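Putative hyaluronoglucosaminidase (Clostridium perfringens, PDB 6PWI) probably acts as a family 84 glycoside hydrolase with hexosaminidase activity, this chain being the catalytic portion of a longer, probably cell-wall-anchored protein. Local coordinates at residues A[471-474]-A[475-479]; A[552-555]-A[556-560]; A[371-374]-A[375-379]; A[281-284]-A[285-288]. All coordinates share one frame; numbering follows the deposited sequence.

Interaction 1: residues A[471-474]-A[475-479]; sequences YTFA and KHMSD
The carbonyl oxygen Ala474 O takes two donors. Water 2 lies 2.8 Å from Ala474 O, and Met477 N makes a weak bond of 3.4 Å to Ala474 O. Water 2 spends its other hydrogen on Ser478 OG at 2.7 Å, so it bridges Ala474 O to the loop side chain of Ser478; that hydroxyl also bonds to Glu490 O. Two other backbone bonds show how the helix runs out. Lys475 N still reaches four residues back to Tyr471 O at 3.0 Å, whereas His476 N reaches only three back, to Phe473 O at 3.1 Å, approaching from above the carbonyl plane. This is the C-terminal part of helix 467-475, which lies beyond the barrel strands and packs against helices 451-462, 513-536 and 540-572. On one flank Lys475 lays its chain across the Tyr471 ring. With CG anti to the carbonyl carbon (chi1 -83°) and the rest extended, Lys475 CE comes over a ring face of Tyr471, 3.8 Å from the centroid in a CH-pi contact. Lys475 NZ lies off-centre as a cation-pi partner. The ammonium also donates to water 1 at 2.9 Å, and this water in turn donates to Thr472 OG1, which also bonds Glu468 O. Met477 packs without polar help: its extended chain carries CE to 3.9 Å from Phe473 CB, and both side chains pack on Leu553. The His476 ring, whose ND1 bonds Ser492 OG, lies obliquely by Thr472 O, with CD2 nearest.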
loop_
_atom_site.group_PDB
_atom_site.type_symbol
_atom_site.label_atom_id
_atom_site.label_comp_id
_atom_site.label_asym_id
_atom_site.label_seq_id
_atom_site.Cartn_x
_atom_site.Cartn_y
_atom_site.Cartn_z
ATOM N N TYR A 471 11.365 9.192 7.543
ATOM C CA TYR A 471 12.305 8.669 6.565
ATOM C C TYR A 471 13.556 8.120 7.260
ATOM O O TYR A 471 14.011 7.031 6.924
ATOM C CB TYR A 471 12.624 9.730 5.507
ATOM C CG TYR A 471 13.499 9.272 4.365
ATOM C CD1 TYR A 471 13.409 7.985 3.860
ATOM C CD2 TYR A 471 14.398 10.142 3.762
ATOM C CE1 TYR A 471 14.194 7.566 2.798
ATOM C CE2 TYR A 471 15.201 9.738 2.706
ATOM C CZ TYR A 471 15.096 8.445 2.221
ATOM O OH TYR A 471 15.870 8.032 1.173
ATOM N N THR A 472 14.105 8.866 8.231
ATOM C CA THR A 472 15.223 8.390 9.036
ATOM C C THR A 472 14.896 7.035 9.666
ATOM O O THR A 472 15.711 6.116 9.586
ATOM C CB THR A 472 15.642 9.405 10.106
ATOM O OG1 THR A 472 16.192 10.556 9.467
ATOM C CG2 THR A 472 16.650 8.844 11.081
ATOM N N PHE A 473 13.708 6.898 10.280
ATOM C CA PHE A 473 13.344 5.621 10.883
ATOM C C PHE A 473 13.258 4.515 9.830
ATOM O O PHE A 473 13.664 3.380 10.090
ATOM C CB PHE A 473 12.024 5.680 11.659
ATOM C CG PHE A 473 11.917 6.763 12.703
ATOM C CD1 PHE A 473 13.042 7.251 13.351
ATOM C CD2 PHE A 473 10.678 7.276 13.056
ATOM C CE1 PHE A 473 12.932 8.252 14.304
ATOM C CE2 PHE A 473 10.564 8.270 14.015
ATOM C CZ PHE A 473 11.693 8.756 14.639
ATOM N N ALA A 474 12.717 4.846 8.648
ATOM C CA ALA A 474 12.444 3.836 7.637
ATOM C C ALA A 474 13.753 3.294 7.072
ATOM O O ALA A 474 13.820 2.132 6.673
ATOM C CB ALA A 474 11.547 4.383 6.556
ATOM N N LYS A 475 14.786 4.147 7.069
ATOM C CA LYS A 475 16.125 3.786 6.626
ATOM C C LYS A 475 16.688 2.613 7.429
ATOM O O LYS A 475 17.497 1.862 6.893
ATOM C CB LYS A 475 17.078 4.979 6.748
ATOM C CG LYS A 475 17.036 5.958 5.587
ATOM C CD LYS A 475 17.637 7.297 5.939
ATOM C CE LYS A 475 17.756 8.222 4.749
ATOM N NZ LYS A 475 18.111 9.595 5.185
ATOM N N HIS A 476 16.269 2.474 8.697
ATOM C CA HIS A 476 16.891 1.548 9.636
ATOM C C HIS A 476 15.904 0.484 10.114
ATOM O O HIS A 476 16.205 -0.292 11.033
ATOM C CB HIS A 476 17.514 2.308 10.814
ATOM C CG HIS A 476 18.470 3.356 10.366
ATOM N ND1 HIS A 476 19.657 3.041 9.727
ATOM C CD2 HIS A 476 18.410 4.703 10.434
ATOM C CE1 HIS A 476 20.293 4.154 9.420
ATOM N NE2 HIS A 476 19.542 5.191 9.840
ATOM N N MET A 477 14.727 0.449 9.478
ATOM C CA MET A 477 13.724 -0.520 9.873
ATOM C C MET A 477 13.111 -1.143 8.622
ATOM O O MET A 477 12.091 -0.659 8.128
ATOM C CB MET A 477 12.638 0.153 10.719
ATOM C CG MET A 477 13.166 0.828 11.968
ATOM S SD MET A 477 11.836 1.596 12.920
ATOM C CE MET A 477 12.755 2.653 14.040
ATOM N N SER A 478 13.734 -2.212 8.108
ATOM C CA SER A 478 13.290 -2.737 6.827
ATOM C C SER A 478 13.686 -4.191 6.603
ATOM O O SER A 478 13.118 -4.819 5.713
ATOM C CB SER A 478 13.702 -1.859 5.663
ATOM O OG SER A 478 15.093 -1.567 5.686
ATOM N N ASP A 479 14.627 -4.727 7.397
ATOM C CA ASP A 479 15.096 -6.089 7.164
ATOM C C ASP A 479 14.361 -7.080 8.066
ATOM O O ASP A 479 14.573 -7.082 9.276
ATOM C CB ASP A 479 16.616 -6.223 7.304
ATOM C CG ASP A 479 17.153 -7.592 6.891
ATOM O OD1 ASP A 479 16.352 -8.408 6.381
ATOM O OD2 ASP A 479 18.374 -7.842 7.084
HETATM O O HOH W 1 18.498 9.942 7.998
HETATM O O HOH W 2 15.328 0.874 4.668
#

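Interaction 2: residues A[552-555]-A[556-560]; sequences SLRD and LAEST
Residues 552-555 and 556-560 meet as successive turns of one alpha-helix, inside the long helix 540-572, with the contact carried mainly by the backbone. Four N-H groups each bond the carbonyl four residues earlier: Leu556 N to Ser552 O at 3.0 Å, Ala557 N to Leu553 O at 2.9 Å, Glu558 N to Arg554 O, and Ser559 N to Asp555 O at 2.8 Å. One turn further, Leu556 O accepts twice, from Thr560 N and from Thr560 OG1 at 2.9 Å, the two donors coming from opposite faces of its plane. That second bond leaves the threonine hydroxyl satisfied within its own helix, beside Phe616 and Ile617 of helix 613-623. The helix belongs to the helical bundle that follows the barrel, and its faces differ accordingly. Leu553 and Leu556 touch loosely, CD1 to CD1 at 4.4 Å; Leu553 touches helices 513-536 and 613-623, Leu556 touches Ile617 of the latter. On another face Asp555 OD1 comes within 3.9 Å of Glu558 OE1, their carboxylate planes nearly parallel, 17° apart. Glu588 brings a third carboxylate near Glu558, a cluster that might favour protonation of one of them; Asp555 OD2, for its part, bonds His595 NE2. Arg554 runs alongside Glu558, but a bend at chi3 (-48°) takes its guanidinium away to Asp551, Thr530 O and Asn531.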
loop_
_atom_site.group_PDB
_atom_site.type_symbol
_atom_site.label_atom_id
_atom_site.label_comp_id
_atom_site.label_asym_id
_atom_site.label_seq_id
_atom_site.Cartn_x
_atom_site.Cartn_y
_atom_site.Cartn_z
ATOM N N SER A 552 13.710 1.968 20.916
ATOM C CA SER A 552 14.812 1.043 20.729
ATOM C C SER A 552 15.909 1.710 19.904
ATOM O O SER A 552 17.085 1.622 20.247
ATOM C CB SER A 552 14.330 -0.241 20.118
ATOM O OG SER A 552 15.375 -1.192 20.069
ATOM N N LEU A 553 15.508 2.419 18.843
ATOM C CA LEU A 553 16.460 3.070 17.959
ATOM C C LEU A 553 17.189 4.207 18.679
ATOM O O LEU A 553 18.372 4.438 18.418
ATOM C CB LEU A 553 15.748 3.578 16.704
ATOM C CG LEU A 553 16.651 4.262 15.682
ATOM C CD1 LEU A 553 17.652 3.282 15.095
ATOM C CD2 LEU A 553 15.830 4.918 14.583
ATOM N N ARG A 554 16.484 4.927 19.562
ATOM C CA ARG A 554 17.113 5.999 20.314
ATOM C C ARG A 554 18.286 5.432 21.117
ATOM O O ARG A 554 19.391 5.970 21.077
ATOM C CB ARG A 554 16.105 6.710 21.221
ATOM C CG ARG A 554 16.710 7.811 22.083
ATOM C CD ARG A 554 15.741 8.512 23.016
ATOM N NE ARG A 554 14.521 8.911 22.324
ATOM C CZ ARG A 554 13.350 8.276 22.419
ATOM N NH1 ARG A 554 12.304 8.712 21.735
ATOM N NH2 ARG A 554 13.232 7.210 23.193
ATOM N N ASP A 555 18.034 4.315 21.803
ATOM C CA ASP A 555 19.040 3.638 22.603
ATOM C C ASP A 555 20.204 3.160 21.729
ATOM O O ASP A 555 21.360 3.291 22.139
ATOM C CB ASP A 555 18.410 2.544 23.467
ATOM C CG ASP A 555 17.342 3.068 24.419
ATOM O OD1 ASP A 555 17.360 4.288 24.730
ATOM O OD2 ASP A 555 16.495 2.257 24.854
ATOM N N LEU A 556 19.906 2.619 20.532
ATOM C CA LEU A 556 20.954 2.178 19.622
ATOM C C LEU A 556 21.846 3.362 19.258
ATOM O O LEU A 556 23.064 3.221 19.225
ATOM C CB LEU A 556 20.375 1.558 18.343
ATOM C CG LEU A 556 19.702 0.188 18.427
ATOM C CD1 LEU A 556 19.373 -0.295 17.025
ATOM C CD2 LEU A 556 20.549 -0.847 19.151
ATOM N N ALA A 557 21.234 4.514 18.961
ATOM C CA ALA A 557 21.994 5.702 18.596
ATOM C C ALA A 557 22.882 6.153 19.755
ATOM O O ALA A 557 24.041 6.501 19.546
ATOM C CB ALA A 557 21.078 6.809 18.143
ATOM N N GLU A 558 22.336 6.133 20.979
ATOM C CA GLU A 558 23.087 6.545 22.152
ATOM C C GLU A 558 24.237 5.573 22.406
ATOM O O GLU A 558 25.329 5.993 22.773
ATOM C CB GLU A 558 22.164 6.717 23.358
ATOM C CG GLU A 558 21.606 8.126 23.460
ATOM C CD GLU A 558 20.358 8.319 24.309
ATOM O OE1 GLU A 558 19.803 7.309 24.804
ATOM O OE2 GLU A 558 19.936 9.488 24.474
ATOM N N SER A 559 23.984 4.279 22.191
ATOM C CA SER A 559 24.968 3.228 22.401
ATOM C C SER A 559 26.125 3.368 21.412
ATOM O O SER A 559 27.287 3.243 21.784
ATOM C CB SER A 559 24.324 1.873 22.291
ATOM O OG SER A 559 25.284 0.840 22.412
ATOM N N THR A 560 25.797 3.626 20.146
ATOM C CA THR A 560 26.816 3.736 19.118
ATOM C C THR A 560 27.699 4.946 19.409
ATOM O O THR A 560 28.917 4.858 19.295
ATOM C CB THR A 560 26.190 3.734 17.718
ATOM O OG1 THR A 560 25.415 2.536 17.619
ATOM C CG2 THR A 560 27.220 3.784 16.610
#

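Interaction 3: residues A[371-374]-A[375-379]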
loop_
_atom_site.group_PDB
_atom_site.type_symbol
_atom_site.label_atom_id
_atom_site.label_comp_id
_atom_site.label_asym_id
_atom_site.label_seq_id
_atom_site.Cartn_x
_atom_site.Cartn_y
_atom_site.Cartn_z
ATOM N N VAL A 371 7.992 -10.397 -7.148
ATOM C CA VAL A 371 7.292 -10.238 -8.413
ATOM C C VAL A 371 8.259 -10.548 -9.549
ATOM O O VAL A 371 9.189 -9.781 -9.782
ATOM C CB VAL A 371 6.718 -8.821 -8.589
ATOM C CG1 VAL A 371 6.030 -8.692 -9.942
ATOM C CG2 VAL A 371 5.768 -8.446 -7.463
ATOM N N THR A 372 8.032 -11.661 -10.255
ATOM C CA THR A 372 8.907 -12.040 -11.357
ATOM C C THR A 372 8.075 -12.452 -12.567
ATOM O O THR A 372 6.974 -12.979 -12.417
ATOM C CB THR A 372 9.846 -13.197 -10.987
ATOM O OG1 THR A 372 9.076 -14.391 -10.833
ATOM C CG2 THR A 372 10.666 -12.937 -9.743
ATOM N N GLN A 373 8.640 -12.243 -13.761
ATOM C CA GLN A 373 8.005 -12.675 -14.995
ATOM C C GLN A 373 7.803 -14.193 -14.964
ATOM O O GLN A 373 6.761 -14.684 -15.389
ATOM C CB GLN A 373 8.828 -12.183 -16.187
ATOM C CG GLN A 373 8.283 -12.593 -17.547
ATOM C CD GLN A 373 7.295 -11.620 -18.144
ATOM O OE1 GLN A 373 7.020 -10.550 -17.598
ATOM N NE2 GLN A 373 6.754 -11.984 -19.298
ATOM N N GLU A 374 8.786 -14.922 -14.416
ATOM C CA GLU A 374 8.822 -16.378 -14.494
ATOM C C GLU A 374 7.666 -16.996 -13.704
ATOM O O GLU A 374 7.026 -17.938 -14.173
ATOM C CB GLU A 374 10.165 -16.945 -14.023
ATOM C CG GLU A 374 11.322 -16.682 -14.971
ATOM C CD GLU A 374 11.922 -15.278 -14.965
ATOM O OE1 GLU A 374 11.710 -14.514 -13.981
ATOM O OE2 GLU A 374 12.607 -14.941 -15.955
ATOM N N THR A 375 7.404 -16.461 -12.506
ATOM C CA THR A 375 6.319 -16.969 -11.680
ATOM C C THR A 375 4.965 -16.771 -12.370
ATOM O O THR A 375 4.073 -17.610 -12.233
ATOM C CB THR A 375 6.371 -16.413 -10.250
ATOM O OG1 THR A 375 5.653 -17.344 -9.441
ATOM C CG2 THR A 375 5.773 -15.032 -10.090
ATOM N N PHE A 376 4.818 -15.662 -13.104
ATOM C CA PHE A 376 3.567 -15.364 -13.782
ATOM C C PHE A 376 3.422 -16.222 -15.035
ATOM O O PHE A 376 2.314 -16.645 -15.359
ATOM C CB PHE A 376 3.400 -13.858 -14.008
ATOM C CG PHE A 376 3.237 -13.074 -12.730
ATOM C CD1 PHE A 376 2.431 -13.549 -11.703
ATOM C CD2 PHE A 376 3.887 -11.864 -12.545
ATOM C CE1 PHE A 376 2.295 -12.841 -10.517
ATOM C CE2 PHE A 376 3.732 -11.148 -11.365
ATOM C CZ PHE A 376 2.947 -11.644 -10.348
ATOM N N GLU A 377 4.544 -16.499 -15.716
ATOM C CA GLU A 377 4.540 -17.409 -16.856
ATOM C C GLU A 377 4.062 -18.786 -16.399
ATOM O O GLU A 377 3.293 -19.449 -17.095
ATOM C CB GLU A 377 5.932 -17.541 -17.482
ATOM C CG GLU A 377 6.334 -16.392 -18.390
ATOM C CD GLU A 377 7.817 -16.309 -18.747
ATOM O OE1 GLU A 377 8.588 -17.237 -18.383
ATOM O OE2 GLU A 377 8.208 -15.312 -19.397
ATOM N N PHE A 378 4.542 -19.211 -15.224
ATOM C CA PHE A 378 4.179 -20.512 -14.693
ATOM C C PHE A 378 2.677 -20.546 -14.411
ATOM O O PHE A 378 1.988 -21.482 -14.818
ATOM C CB PHE A 378 4.989 -20.871 -13.442
ATOM C CG PHE A 378 4.466 -22.110 -12.757
ATOM C CD1 PHE A 378 4.920 -23.368 -13.120
ATOM C CD2 PHE A 378 3.468 -22.029 -11.798
ATOM C CE1 PHE A 378 4.416 -24.511 -12.516
ATOM C CE2 PHE A 378 2.963 -23.171 -11.198
ATOM C CZ PHE A 378 3.440 -24.411 -11.553
ATOM N N PHE A 379 2.198 -19.518 -13.696
ATOM C CA PHE A 379 0.802 -19.428 -13.306
ATOM C C PHE A 379 -0.087 -19.492 -14.544
ATOM O O PHE A 379 -1.085 -20.210 -14.549
ATOM C CB PHE A 379 0.527 -18.145 -12.516
ATOM C CG PHE A 379 -0.908 -18.004 -12.072
ATOM C CD1 PHE A 379 -1.301 -18.404 -10.803
ATOM C CD2 PHE A 379 -1.875 -17.498 -12.931
ATOM C CE1 PHE A 379 -2.621 -18.285 -10.396
ATOM C CE2 PHE A 379 -3.196 -17.388 -12.529
ATOM C CZ PHE A 379 -3.565 -17.776 -11.262
#
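Thr372 is the N-cap of helix 373-383, and the contact is the first turn of that helix folding back on the residues that start it. Thr375 N, the donor three residues on, bonds to Thr372 OG1 at 3.1 Å with a fairly straight N-H···O angle of 161°. The Thr372 hydroxyl reaches it because chi1 of 69° sets OG1 between the backbone N and the carbonyl carbon. Glu377 N then bonds Gln373 O at 2.9 Å and Phe378 N bonds Glu374 O at 3.0 Å, the regular helical pattern; Phe376 N adds a weak bond to Gln373 O. On the inner face, Val371 CG1 comes to the edge of the Phe376 ring, 3.7 Å from CE2, while Thr375 CG2 sits 4.0 Å above one ring face, over its centre. Phe376 also stacks with Phe418. Thr375 OG1 hydrogen-bonds Asp365 OD1 and Trp362 NE1. The outer face is charged: the extended Glu377 crosses Gln373, setting its carboxylate beside Gln373 CG, with Glu374 nearby. Apolar side chains inward and acidic ones outward suit a helix packed outside parallel strands, here 359-362 and 387-391, in a beta-alpha-beta unit of the (beta/alpha)8 barrel.

Interaction 4: residues A[281-284]-A[285-288]; sequences KFEQ and LYSV
Backbone N-H groups of Leu285, Tyr286 and Ser287 bond the carbonyls four residues earlier: Leu285 N to Lys281 O at 3.2 Å, Tyr286 N to Phe282 O at 2.8 Å, and Ser287 N to Glu283 O at 2.9 Å. The last is the most bent, with an N-H···O angle of 132°. Ser287 N also makes a weak bond to Gln284 O. A side-chain bond reinforces this turn: Ser287 OG donates to Gln284 O at 2.7 Å, helped by chi1 of 84°, which tips the hydroxyl back toward the helix and satisfies a carbonyl where the helical pattern is running out. All this happens at the C-terminal end of helix 268-286, which connects strand 250-255 to strand 293-296 in a beta-alpha-beta unit of the catalytic barrel. Apolar contact comes from Leu285 CD2, which meets Lys281 CD at 3.9 Å; both residues touch Trp253 of strand 250-255. Polar ends find partners outside the turn. The bent Lys281 chain delivers NZ to the carbonyls of Tyr220, Trp225 and Glu227, so three backbone oxygens hold the ammonium of a buried lysine. Glu283 makes a salt bridge with Lys321 and bonds Trp317 NE1, while Tyr286 OH bonds Asp323.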
loop_
_atom_site.group_PDB
_atom_site.type_symbol
_atom_site.label_atom_id
_atom_site.label_comp_id
_atom_site.label_asym_id
_atom_site.label_seq_id
_atom_site.Cartn_x
_atom_site.Cartn_y
_atom_site.Cartn_z
ATOM N N LYS A 281 -25.959 -14.475 2.824
ATOM C CA LYS A 281 -24.873 -13.752 3.460
ATOM C C LYS A 281 -24.357 -12.658 2.530
ATOM O O LYS A 281 -24.094 -11.547 2.986
ATOM C CB LYS A 281 -23.744 -14.692 3.889
ATOM C CG LYS A 281 -22.628 -14.025 4.677
ATOM C CD LYS A 281 -23.122 -13.151 5.810
ATOM C CE LYS A 281 -22.260 -13.256 7.047
ATOM N NZ LYS A 281 -22.015 -14.672 7.417
ATOM N N PHE A 282 -24.228 -12.976 1.234
ATOM C CA PHE A 282 -23.748 -12.002 0.265
ATOM C C PHE A 282 -24.746 -10.854 0.170
ATOM O O PHE A 282 -24.344 -9.696 0.070
ATOM C CB PHE A 282 -23.467 -12.648 -1.095
ATOM C CG PHE A 282 -22.117 -13.310 -1.256
ATOM C CD1 PHE A 282 -21.252 -13.474 -0.182
ATOM C CD2 PHE A 282 -21.714 -13.802 -2.490
ATOM C CE1 PHE A 282 -20.018 -14.085 -0.347
ATOM C CE2 PHE A 282 -20.481 -14.416 -2.652
ATOM C CZ PHE A 282 -19.635 -14.560 -1.580
ATOM N N GLU A 283 -26.043 -11.194 0.221
ATOM C CA GLU A 283 -27.118 -10.212 0.168
ATOM C C GLU A 283 -27.016 -9.261 1.358
ATOM O O GLU A 283 -27.243 -8.062 1.203
ATOM C CB GLU A 283 -28.495 -10.881 0.125
ATOM C CG GLU A 283 -28.809 -11.601 -1.175
ATOM C CD GLU A 283 -29.042 -10.707 -2.382
ATOM O OE1 GLU A 283 -28.935 -9.466 -2.234
ATOM O OE2 GLU A 283 -29.334 -11.253 -3.469
ATOM N N GLN A 284 -26.665 -9.802 2.537
ATOM C CA GLN A 284 -26.541 -8.995 3.743
ATOM C C GLN A 284 -25.444 -7.945 3.555
ATOM O O GLN A 284 -25.658 -6.771 3.856
ATOM C CB GLN A 284 -26.321 -9.852 4.995
ATOM C CG GLN A 284 -26.444 -9.057 6.292
ATOM C CD GLN A 284 -25.878 -9.720 7.530
ATOM O OE1 GLN A 284 -24.986 -10.565 7.472
ATOM N NE2 GLN A 284 -26.384 -9.314 8.681
ATOM N N LEU A 285 -24.280 -8.367 3.041
ATOM C CA LEU A 285 -23.198 -7.427 2.790
ATOM C C LEU A 285 -23.607 -6.464 1.679
ATOM O O LEU A 285 -23.316 -5.274 1.780
ATOM C CB LEU A 285 -21.904 -8.170 2.438
ATOM C CG LEU A 285 -21.035 -8.653 3.605
ATOM C CD1 LEU A 285 -20.808 -7.566 4.641
ATOM C CD2 LEU A 285 -21.607 -9.899 4.252
ATOM N N TYR A 286 -24.296 -6.981 0.646
ATOM C CA TYR A 286 -24.744 -6.183 -0.491
ATOM C C TYR A 286 -25.635 -5.039 -0.012
ATOM O O TYR A 286 -25.598 -3.942 -0.576
ATOM C CB TYR A 286 -25.519 -7.027 -1.510
ATOM C CG TYR A 286 -25.874 -6.296 -2.784
ATOM C CD1 TYR A 286 -25.035 -6.331 -3.887
ATOM C CD2 TYR A 286 -27.048 -5.558 -2.895
ATOM C CE1 TYR A 286 -25.350 -5.650 -5.054
ATOM C CE2 TYR A 286 -27.374 -4.863 -4.050
ATOM C CZ TYR A 286 -26.522 -4.916 -5.138
ATOM O OH TYR A 286 -26.819 -4.240 -6.286
ATOM N N SER A 287 -26.417 -5.319 1.043
ATOM C CA SER A 287 -27.414 -4.402 1.571
ATOM C C SER A 287 -26.758 -3.229 2.296
ATOM O O SER A 287 -27.405 -2.211 2.524
ATOM C CB SER A 287 -28.404 -5.125 2.453
ATOM O OG SER A 287 -27.909 -5.260 3.775
ATOM N N VAL A 288 -25.481 -3.358 2.670
ATOM C CA VAL A 288 -24.803 -2.222 3.275
ATOM C C VAL A 288 -23.810 -1.592 2.298
ATOM O O VAL A 288 -23.077 -0.688 2.687
ATOM C CB VAL A 288 -24.180 -2.535 4.653
ATOM C CG1 VAL A 288 -25.241 -2.780 5.713
ATOM C CG2 VAL A 288 -23.187 -3.688 4.613
#

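Interactions 3 and 4 belong to the barrel, on helices 373-383 and 268-286 of two separate beta-alpha-beta units with centres about 35 Å apart. Both are partly buried and show opposite helix ends: a threonine side chain accepts at the start in one, a serine side chain donates at the finish in the other. Interactions 1 and 2 are more deeply buried and belong together: their centres are about 14 Å apart, and Leu553 CD2 packs on Phe473 CD1 (3.8 Å) and Met477 CE (3.9 Å). Waters and a lysine-tyrosine contact mark the helix exit of 471-479, whereas 552-560 is uninterrupted helix with crowded carboxylates.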